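Transcriptional regulator, AsnC family (Agrobacterium tumefaciens str. C58, PDB 3I4P) probably regulates transcription as a sequence-specific DNA-binding protein of the Lrp/AsnC family, with a winged helix-turn-helix domain joined to an oligomerising, calcium-binding ligand domain. Local coordinates at residues A[91-96]-A[105-110]. Numbering follows the deposited sequence.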
loop_
_atom_site.group_PDB
_atom_site.type_symbol
_atom_site.label_atom_id
_atom_site.label_comp_id
_atom_site.label_asym_id
_atom_site.label_seq_id
_atom_site.Cartn_x
_atom_site.Cartn_y
_atom_site.Cartn_z
ATOM N N GLU A 91 -6.243 -26.807 11.968
ATOM C CA GLU A 91 -6.959 -25.701 11.405
ATOM C C GLU A 91 -6.293 -25.136 10.162
ATOM O O GLU A 91 -6.954 -24.425 9.447
ATOM C CB GLU A 91 -7.137 -24.531 12.392
ATOM C CG GLU A 91 -7.868 -24.896 13.646
ATOM C CD GLU A 91 -6.946 -25.417 14.765
ATOM O OE1 GLU A 91 -5.739 -25.684 14.527
ATOM O OE2 GLU A 91 -7.461 -25.573 15.896
ATOM N N VAL A 92 -5.017 -25.410 9.913
ATOM C CA VAL A 92 -4.374 -24.879 8.706
ATOM C C VAL A 92 -4.641 -25.910 7.612
ATOM O O VAL A 92 -4.018 -26.999 7.577
ATOM C CB VAL A 92 -2.860 -24.654 8.887
ATOM C CG1 VAL A 92 -2.207 -24.202 7.557
ATOM C CG2 VAL A 92 -2.620 -23.705 10.067
ATOM N N VAL A 93 -5.612 -25.599 6.755
ATOM C CA VAL A 93 -6.046 -26.611 5.819
ATOM C C VAL A 93 -5.295 -26.482 4.491
ATOM O O VAL A 93 -5.220 -27.450 3.694
ATOM C CB VAL A 93 -7.583 -26.671 5.690
ATOM C CG1 VAL A 93 -8.204 -27.253 6.995
ATOM C CG2 VAL A 93 -8.147 -25.350 5.306
ATOM N N GLU A 94 -4.711 -25.303 4.262
ATOM C CA GLU A 94 -3.926 -25.063 3.058
ATOM C C GLU A 94 -2.830 -24.127 3.438
ATOM O O GLU A 94 -3.033 -23.245 4.246
ATOM C CB GLU A 94 -4.770 -24.465 1.915
ATOM C CG GLU A 94 -5.850 -25.354 1.440
ATOM C CD GLU A 94 -6.766 -24.722 0.351
ATOM O OE1 GLU A 94 -6.275 -23.934 -0.471
ATOM O OE2 GLU A 94 -7.971 -25.073 0.349
ATOM N N PHE A 95 -1.676 -24.308 2.820
ATOM C CA PHE A 95 -0.455 -23.602 3.228
ATOM C C PHE A 95 0.459 -23.518 2.027
ATOM O O PHE A 95 0.868 -24.563 1.469
ATOM C CB PHE A 95 0.182 -24.398 4.371
ATOM C CG PHE A 95 1.452 -23.822 4.940
ATOM C CD1 PHE A 95 1.786 -22.480 4.836
ATOM C CD2 PHE A 95 2.280 -24.639 5.677
ATOM C CE1 PHE A 95 2.955 -21.977 5.438
ATOM C CE2 PHE A 95 3.460 -24.145 6.252
ATOM C CZ PHE A 95 3.782 -22.808 6.145
ATOM N N TYR A 96 0.761 -22.284 1.622
ATOM C CA TYR A 96 1.549 -22.030 0.427
ATOM C C TYR A 96 2.671 -21.090 0.697
ATOM O O TYR A 96 2.512 -20.074 1.400
ATOM C CB TYR A 96 0.706 -21.385 -0.705
ATOM C CG TYR A 96 -0.411 -22.251 -1.171
ATOM C CD1 TYR A 96 -0.250 -23.130 -2.230
ATOM C CD2 TYR A 96 -1.624 -22.232 -0.515
ATOM C CE1 TYR A 96 -1.279 -23.931 -2.623
ATOM C CE2 TYR A 96 -2.639 -23.051 -0.879
ATOM C CZ TYR A 96 -2.473 -23.894 -1.927
ATOM O OH TYR A 96 -3.531 -24.699 -2.270
ATOM N N LEU A 105 0.975 -17.907 2.453
ATOM C CA LEU A 105 -0.468 -17.764 2.550
ATOM C C LEU A 105 -1.057 -19.047 3.159
ATOM O O LEU A 105 -0.830 -20.156 2.647
ATOM C CB LEU A 105 -1.108 -17.430 1.196
ATOM C CG LEU A 105 -2.622 -17.123 1.183
ATOM C CD1 LEU A 105 -2.989 -15.901 2.057
ATOM C CD2 LEU A 105 -3.156 -16.942 -0.262
ATOM N N LEU A 106 -1.801 -18.871 4.254
ATOM C CA LEU A 106 -2.535 -19.975 4.891
ATOM C C LEU A 106 -4.033 -19.766 4.723
ATOM O O LEU A 106 -4.506 -18.632 4.752
ATOM C CB LEU A 106 -2.248 -20.093 6.393
ATOM C CG LEU A 106 -0.876 -20.335 7.021
ATOM C CD1 LEU A 106 0.226 -19.446 6.475
ATOM C CD2 LEU A 106 -1.027 -20.126 8.583
ATOM N N ARG A 107 -4.748 -20.870 4.547
ATOM C CA ARG A 107 -6.199 -20.916 4.753
ATOM C C ARG A 107 -6.508 -21.679 6.024
ATOM O O ARG A 107 -6.075 -22.832 6.190
ATOM C CB ARG A 107 -6.925 -21.606 3.613
ATOM C CG ARG A 107 -8.410 -21.444 3.730
ATOM C CD ARG A 107 -9.181 -21.787 2.449
ATOM N NE ARG A 107 -9.406 -23.220 2.313
ATOM C CZ ARG A 107 -10.398 -23.941 2.854
ATOM N NH1 ARG A 107 -10.443 -25.244 2.615
ATOM N NH2 ARG A 107 -11.323 -23.419 3.628
ATOM N N VAL A 108 -7.251 -21.018 6.904
ATOM C CA VAL A 108 -7.540 -21.506 8.257
ATOM C C VAL A 108 -9.048 -21.591 8.387
ATOM O O VAL A 108 -9.760 -20.709 7.906
ATOM C CB VAL A 108 -6.931 -20.536 9.361
ATOM C CG1 VAL A 108 -7.458 -20.852 10.792
ATOM C CG2 VAL A 108 -5.379 -20.546 9.290
ATOM N N VAL A 109 -9.532 -22.662 9.006
ATOM C CA VAL A 109 -10.974 -22.810 9.295
ATOM C C VAL A 109 -11.211 -22.967 10.833
ATOM O O VAL A 109 -10.476 -23.676 11.548
ATOM C CB VAL A 109 -11.626 -23.960 8.450
ATOM C CG1 VAL A 109 -11.488 -23.663 6.901
ATOM C CG2 VAL A 109 -11.000 -25.281 8.782
ATOM N N VAL A 110 -12.251 -22.272 11.305
ATOM C CA VAL A 110 -12.611 -22.161 12.715
ATOM C C VAL A 110 -14.125 -21.845 12.753
ATOM O O VAL A 110 -14.704 -21.465 11.720
ATOM C CB VAL A 110 -11.777 -21.045 13.456
ATOM C CG1 VAL A 110 -10.319 -21.481 13.665
ATOM C CG2 VAL A 110 -11.851 -19.701 12.731
HETATM O O HOH W 1 -8.981 -27.535 1.701
#
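E91 O accepts a hydrogen bond from V109 N at 3.2 Å, while V108 CA lends it a further C-H contact; the E91 carboxylate turns to R122 and to Y151 of the second subunit. V92 then pairs with V108 without hydrogen bonds, and its CG1 and CG2 rest on L106 CG and CD2, on the sheet face covered by F119 of helix 113-126. At V93 the register slips by one residue. R107 O takes V93 N at 2.9 Å and also a weak bond from E94 N. V93 CG1, anti to the carbonyl carbon (chi1 -70°), meets V109 CG2, and CG2 lies over one face of the R107 guanidinium toward the rim, 3.5 Å from NH1. E94 O accepts R107 N (2.9 Å), and both side chains share the other sheet face. The arginine bends at chi3 (82°), and NE makes a salt bridge to E94 OE2 (3.1 Å), which lies near the guanidinium plane, while NE comes from above the carboxylate, the planes standing 76° apart. NH1 adds a weak bond, and a water joins it to the same oxygen. F95 lies alongside L106, CD1 to CD1 3.8 Å, on the face covered by helix 76-88, where F95 meets V86. Y96 closes the pairing with two backbone bonds to L105, and its OH reaches Q140 of the second subunit. E94 to Y96 also pair with a strand of that subunit, extending the sheet. The arrangement is a classic beta bulge, V93 and E94 opposite R107, in the central beta-beta hairpin of the ferredoxin-like alpha+beta Lrp/AsnC ligand-binding domain.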